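Local structure of TcpB (Brucella melitensis, 4LQC) at residues 53-56 against 57-61; 42-45 against 46-49; 109-112 against 113-116. The protein is a bacterial TIR-domain protein, with a central parallel beta-sheet wrapped by helices as in other members of the TIR family. The protein carries 2 engineered substitutions. One frame throughout, in Å; residues are numbered along the deposited sequence.

Contact 1. Residues 53-56 against 57-61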
loop_
_atom_site.group_PDB
_atom_site.type_symbol
_atom_site.label_atom_id
_atom_site.label_comp_id
_atom_site.label_asym_id
_atom_site.label_seq_id
_atom_site.Cartn_x
_atom_site.Cartn_y
_atom_site.Cartn_z
ATOM N N ILE B 53 -12.140 6.627 -19.102
ATOM C CA ILE B 53 -11.742 5.261 -19.432
ATOM C C ILE B 53 -12.110 4.896 -20.884
ATOM O O ILE B 53 -11.279 4.358 -21.632
ATOM C CB ILE B 53 -12.394 4.259 -18.483
ATOM C CG1 ILE B 53 -11.779 4.370 -17.083
ATOM C CG2 ILE B 53 -12.240 2.841 -19.016
ATOM C CD1 ILE B 53 -10.291 4.164 -17.049
ATOM N N ASP B 54 -13.355 5.168 -21.271
ATOM C CA ASP B 54 -13.801 4.957 -22.649
ATOM C C ASP B 54 -12.869 5.630 -23.644
ATOM O O ASP B 54 -12.401 4.999 -24.602
ATOM C CB ASP B 54 -15.197 5.542 -22.853
ATOM C CG ASP B 54 -16.292 4.633 -22.341
ATOM O OD1 ASP B 54 -16.006 3.432 -22.125
ATOM O OD2 ASP B 54 -17.435 5.128 -22.167
ATOM N N GLN B 55 -12.616 6.918 -23.413
ATOM C CA GLN B 55 -11.752 7.693 -24.282
ATOM C C GLN B 55 -10.374 7.045 -24.443
ATOM O O GLN B 55 -9.875 6.893 -25.565
ATOM C CB GLN B 55 -11.613 9.127 -23.768
ATOM C CG GLN B 55 -10.492 9.916 -24.440
ATOM C CD GLN B 55 -10.328 11.297 -23.844
ATOM O OE1 GLN B 55 -11.315 11.962 -23.528
ATOM N NE2 GLN B 55 -9.083 11.728 -23.667
ATOM N N GLY B 56 -9.769 6.659 -23.325
ATOM C CA GLY B 56 -8.477 6.010 -23.359
ATOM C C GLY B 56 -8.455 4.693 -24.115
ATOM O O GLY B 56 -7.520 4.416 -24.870
ATOM N N LEU B 57 -9.476 3.872 -23.909
ATOM C CA LEU B 57 -9.543 2.554 -24.544
ATOM C C LEU B 57 -9.784 2.660 -26.050
ATOM O O LEU B 57 -9.485 1.728 -26.810
ATOM C CB LEU B 57 -10.655 1.715 -23.909
ATOM C CG LEU B 57 -10.433 1.166 -22.497
ATOM C CD1 LEU B 57 -11.665 0.384 -22.043
ATOM C CD2 LEU B 57 -9.205 0.277 -22.474
ATOM N N ALA B 58 -10.331 3.798 -26.474
ATOM C CA ALA B 58 -10.621 4.032 -27.884
ATOM C C ALA B 58 -9.354 4.432 -28.621
ATOM O O ALA B 58 -9.350 4.550 -29.844
ATOM C CB ALA B 58 -11.698 5.096 -28.042
ATOM N N ASN B 59 -8.274 4.631 -27.870
ATOM C CA ASN B 59 -6.989 4.995 -28.449
ATOM C C ASN B 59 -5.833 4.128 -27.986
ATOM O O ASN B 59 -4.710 4.327 -28.434
ATOM C CB ASN B 59 -6.667 6.456 -28.138
ATOM C CG ASN B 59 -7.686 7.404 -28.716
ATOM O OD1 ASN B 59 -8.078 7.280 -29.882
ATOM N ND2 ASN B 59 -8.135 8.359 -27.900
ATOM N N SER B 60 -6.095 3.174 -27.099
ATOM C CA SER B 60 -5.022 2.354 -26.543
ATOM C C SER B 60 -5.425 0.892 -26.393
ATOM O O SER B 60 -6.615 0.579 -26.291
ATOM C CB SER B 60 -4.577 2.900 -25.180
ATOM O OG SER B 60 -4.436 4.316 -25.198
ATOM N N LYS B 61 -4.440 -0.008 -26.370
ATOM C CA LYS B 61 -4.734 -1.423 -26.151
ATOM C C LYS B 61 -5.221 -1.630 -24.727
ATOM O O LYS B 61 -6.239 -2.284 -24.510
ATOM C CB LYS B 61 -3.521 -2.327 -26.433
ATOM C CG LYS B 61 -3.125 -2.415 -27.907
ATOM C CD LYS B 61 -1.984 -3.413 -28.129
ATOM C CE LYS B 61 -0.891 -2.852 -29.042
ATOM N NZ LYS B 61 -1.419 -2.318 -30.345
#
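Ser60 OG turns away from its own carbonyl carbon, chi1 -44°, and this brings the hydroxyl to the carbonyl of Gly56. At Leu57, CG likewise stands beside the backbone N (chi1 -73°) and comes up against the carbonyl oxygen of Ile53. The oxygen of Gly56 is gripped twice. Ser60 OG donates to Gly56 O at 3.1 Å, tilted 25° from the carbonyl plane. Asn59 N donates to Gly56 O from the other face of that plane, also at 3.1 Å. One turn back, Leu57 N makes a helical bond to Ile53 O at 2.9 Å. The next amide is held less well: Ala58 N gives weak bonds to both Asp54 O and Gln55 O. The Ile53 and Leu57 side chains run side by side, with CG2 of Ile53 3.9 Å from CD1 of Leu57. Both rest on Phe10 of strand 7-14. Here helix 49-57 ends and the chain enters strand 60-68 of the parallel sheet, a helix-to-strand junction of the alpha/beta TIR fold. Arg94 adds hydrogen bonds to the carbonyl oxygens of Leu57, Ser60 and Lys61. With a side-chain hydroxyl on one face and a turn amide on the other, the oxygen of buried Gly56 is satisfied as the chain turns from helix to strand.

Contact 2. Residues 42-45 against 46-49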
loop_
_atom_site.group_PDB
_atom_site.type_symbol
_atom_site.label_atom_id
_atom_site.label_comp_id
_atom_site.label_asym_id
_atom_site.label_seq_id
_atom_site.Cartn_x
_atom_site.Cartn_y
_atom_site.Cartn_z
ATOM N N THR B 42 -5.183 12.786 -16.487
ATOM C CA THR B 42 -5.245 13.194 -15.097
ATOM C C THR B 42 -6.703 13.339 -14.700
ATOM O O THR B 42 -7.496 13.981 -15.396
ATOM C CB THR B 42 -4.526 14.527 -14.859
ATOM O OG1 THR B 42 -3.144 14.392 -15.202
ATOM C CG2 THR B 42 -4.635 14.919 -13.410
ATOM N N LEU B 43 -7.066 12.730 -13.582
ATOM C CA LEU B 43 -8.449 12.765 -13.134
ATOM C C LEU B 43 -8.587 13.811 -12.049
ATOM O O LEU B 43 -7.799 13.840 -11.093
ATOM C CB LEU B 43 -8.856 11.394 -12.601
ATOM C CG LEU B 43 -8.788 10.326 -13.692
ATOM C CD1 LEU B 43 -8.573 8.947 -13.081
ATOM C CD2 LEU B 43 -10.047 10.372 -14.541
ATOM N N LYS B 44 -9.578 14.679 -12.209
ATOM C CA LYS B 44 -9.824 15.738 -11.248
ATOM C C LYS B 44 -11.238 15.592 -10.741
ATOM O O LYS B 44 -12.064 14.952 -11.395
ATOM C CB LYS B 44 -9.657 17.105 -11.912
ATOM C CG LYS B 44 -8.250 17.385 -12.415
ATOM C CD LYS B 44 -8.219 18.660 -13.225
ATOM C CE LYS B 44 -6.792 19.156 -13.424
ATOM N NZ LYS B 44 -6.000 18.262 -14.314
ATOM N N VAL B 45 -11.519 16.170 -9.576
ATOM C CA VAL B 45 -12.890 16.247 -9.084
ATOM C C VAL B 45 -13.805 16.840 -10.156
ATOM O O VAL B 45 -13.499 17.895 -10.719
ATOM C CB VAL B 45 -12.975 17.111 -7.816
ATOM C CG1 VAL B 45 -14.417 17.479 -7.523
ATOM C CG2 VAL B 45 -12.353 16.374 -6.637
ATOM N N GLY B 46 -14.901 16.147 -10.459
ATOM C CA GLY B 46 -15.824 16.608 -11.475
ATOM C C GLY B 46 -15.780 15.832 -12.783
ATOM O O GLY B 46 -16.769 15.815 -13.523
ATOM N N ASP B 47 -14.653 15.187 -13.084
ATOM C CA ASP B 47 -14.536 14.426 -14.333
ATOM C C ASP B 47 -15.474 13.223 -14.355
ATOM O O ASP B 47 -16.090 12.866 -13.335
ATOM C CB ASP B 47 -13.097 13.940 -14.546
ATOM C CG ASP B 47 -12.149 15.059 -14.857
ATOM O OD1 ASP B 47 -12.608 16.056 -15.450
ATOM O OD2 ASP B 47 -10.946 14.949 -14.523
ATOM N N SER B 48 -15.575 12.591 -15.519
ATOM C CA SER B 48 -16.275 11.324 -15.613
ATOM C C SER B 48 -15.263 10.192 -15.800
ATOM O O SER B 48 -14.582 10.115 -16.828
ATOM C CB SER B 48 -17.287 11.341 -16.753
ATOM O OG SER B 48 -17.928 10.081 -16.883
ATOM N N LEU B 49 -15.158 9.327 -14.793
ATOM C CA LEU B 49 -14.246 8.192 -14.844
ATOM C C LEU B 49 -14.560 7.288 -16.035
ATOM O O LEU B 49 -13.663 6.880 -16.777
ATOM C CB LEU B 49 -14.334 7.385 -13.539
ATOM C CG LEU B 49 -13.439 6.148 -13.425
ATOM C CD1 LEU B 49 -11.935 6.510 -13.574
ATOM C CD2 LEU B 49 -13.686 5.455 -12.109
#
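Asp47 folds its carboxylate back onto the strand end and takes the backbone N-H of Lys44. The bond from Lys44 N to Asp47 OD2 is short, 2.7 Å, and fairly straight at 161°. The donor comes from above the carboxylate plane, 37° out of it. The torsion that allows this sets CG of Asp47 beside its own backbone N, chi1 -70°. Asp47 N in turn donates to Lys44 O at 3.1 Å. Lys44 and Asp47 are thus joined by two bonds, one from each backbone amide, and this is the tight part of the contact. The second of them closes a type II beta turn from Lys44 to Asp47. Gly46 sits at its third position with positive phi, where a CB would collide with the carbonyl oxygen of Val45. The turn leads from strand 36-43 of the TIR-domain sheet into helix 49-57. Ser48 is the N-cap of that helix, and its OG accepts a weak bond from Arg51 N. On the buried side Leu43 and Leu49 meet obliquely, CD1 to CD1 at 4.2 Å, a looser touch than the polar pair. Both leucines also pack on Phe71 and Trp76, and Leu49 reaches Leu81 of helix 78-83. The solvent side is Lys44, Val45 and Gly46. The Lys44 chain leads away from the turn, and its NZ stays 6.0 Å from Asp47 OD2, too far for a salt bridge. Val45 points its side chain outward, where it touches Lys74.

Contact 3. Residues 109-112 against 113-116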
loop_
_atom_site.group_PDB
_atom_site.type_symbol
_atom_site.label_atom_id
_atom_site.label_comp_id
_atom_site.label_asym_id
_atom_site.label_seq_id
_atom_site.Cartn_x
_atom_site.Cartn_y
_atom_site.Cartn_z
ATOM N N ARG B 109 -13.715 -0.388 1.089
ATOM C CA ARG B 109 -14.616 0.676 1.515
ATOM C C ARG B 109 -15.207 1.402 0.313
ATOM O O ARG B 109 -16.306 1.929 0.399
ATOM C CB ARG B 109 -13.895 1.690 2.398
ATOM C CG ARG B 109 -14.819 2.475 3.325
ATOM C CD ARG B 109 -14.025 3.380 4.281
ATOM N NE ARG B 109 -12.710 2.821 4.603
ATOM C CZ ARG B 109 -12.398 2.204 5.740
ATOM N NH1 ARG B 109 -13.302 2.066 6.712
ATOM N NH2 ARG B 109 -11.162 1.743 5.911
ATOM N N PHE B 110 -14.481 1.441 -0.801
ATOM C CA PHE B 110 -14.994 2.105 -2.005
ATOM C C PHE B 110 -15.599 1.115 -3.008
ATOM O O PHE B 110 -16.599 1.420 -3.672
ATOM C CB PHE B 110 -13.904 2.957 -2.658
ATOM C CG PHE B 110 -13.504 4.145 -1.836
ATOM C CD1 PHE B 110 -14.257 5.304 -1.861
ATOM C CD2 PHE B 110 -12.391 4.103 -1.021
ATOM C CE1 PHE B 110 -13.905 6.406 -1.099
ATOM C CE2 PHE B 110 -12.027 5.210 -0.255
ATOM C CZ PHE B 110 -12.790 6.365 -0.297
ATOM N N SER B 111 -14.994 -0.067 -3.124
ATOM C CA SER B 111 -15.502 -1.089 -4.040
ATOM C C SER B 111 -14.988 -2.474 -3.705
ATOM O O SER B 111 -13.828 -2.781 -3.983
ATOM C CB SER B 111 -15.114 -0.772 -5.480
ATOM O OG SER B 111 -15.233 -1.942 -6.274
ATOM N N PRO B 112 -15.859 -3.314 -3.116
ATOM C CA PRO B 112 -15.543 -4.710 -2.811
ATOM C C PRO B 112 -15.085 -5.496 -4.034
ATOM O O PRO B 112 -14.169 -6.306 -3.914
ATOM C CB PRO B 112 -16.876 -5.246 -2.268
ATOM C CG PRO B 112 -17.454 -4.077 -1.564
ATOM C CD PRO B 112 -17.102 -2.886 -2.441
ATOM N N SER B 113 -15.696 -5.266 -5.193
ATOM C CA SER B 113 -15.287 -5.977 -6.408
ATOM C C SER B 113 -13.862 -5.613 -6.839
ATOM O O SER B 113 -13.081 -6.473 -7.252
ATOM C CB SER B 113 -16.277 -5.722 -7.539
ATOM O OG SER B 113 -16.722 -4.381 -7.504
ATOM N N LEU B 114 -13.518 -4.339 -6.723
ATOM C CA LEU B 114 -12.163 -3.896 -7.017
ATOM C C LEU B 114 -11.167 -4.472 -5.997
ATOM O O LEU B 114 -10.027 -4.783 -6.333
ATOM C CB LEU B 114 -12.131 -2.374 -6.983
ATOM C CG LEU B 114 -11.149 -1.634 -7.871
ATOM C CD1 LEU B 114 -11.066 -2.264 -9.252
ATOM C CD2 LEU B 114 -11.626 -0.206 -7.973
ATOM N N ALA B 115 -11.609 -4.623 -4.751
ATOM C CA ALA B 115 -10.730 -5.064 -3.667
ATOM C C ALA B 115 -10.385 -6.552 -3.770
ATOM O O ALA B 115 -9.384 -7.025 -3.191
ATOM C CB ALA B 115 -11.355 -4.756 -2.309
ATOM N N ASP B 116 -11.219 -7.284 -4.504
ATOM C CA ASP B 116 -11.011 -8.711 -4.679
ATOM C C ASP B 116 -10.418 -9.044 -6.040
ATOM O O ASP B 116 -9.893 -10.144 -6.237
ATOM C CB ASP B 116 -12.321 -9.467 -4.458
ATOM C CG ASP B 116 -12.793 -9.386 -3.022
ATOM O OD1 ASP B 116 -11.922 -9.251 -2.129
ATOM O OD2 ASP B 116 -14.022 -9.449 -2.785
#
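Ser111 OG accepts the backbone N-H of Leu114 at 3.0 Å, with an angle of 161°. The same hydroxyl is hydrogen-bonded to Asp82 OD1 of helix 78-83, which would help to hold the capping hydroxyl in place. The torsion matters here: OG of Ser111 points opposite its own N (chi1 162°), toward the first turn of the helix. Ser113 OG comes within 3.1 Å of Ser111 OG. Ser111 O takes Ala115 N at 3.0 Å, with the donor in the carbonyl plane. Through its OG, Ser111 is the N-cap of the short helix 112-116, which follows helix 104-108 on the periphery of the TIR domain. Pro112 opens the helix at its first position, where no amide hydrogen is needed. Its oxygen receives weak bonds from Ala115 N and Asp116 N. The carboxylate of Asp116 sits near that oxygen without bonding to it, and its OD1 is held instead by Tyr104 OH. Further out come packing contacts. CB of Leu114 lies 3.7 Å from CB of Ser111. The methyl of Ala115 packs against Tyr104, Val107 and Arg108, while Ser111 touches Leu81 of helix 78-83.

How the contacts relate
Contacts 1 and 2 lie at the two ends of helix 49-57. Contact 2 leads into it from strand 36-43, and contact 1 leads out of it to strand 60-68 of the same sheet. Their centres are 15 Å apart. Contact 3 belongs to another helix, 112-116, and its nearest atoms are about 7 Å from contact 2. All three are partly buried, mixing core residues with exposed ones. Contacts 2 and 3 both lie at a helix start, each with a serine N-cap. Contact 1 instead satisfies a carbonyl at a helix end. A carboxylate bonds directly across contact 2, whereas in contact 3 a serine hydroxyl caps the helix.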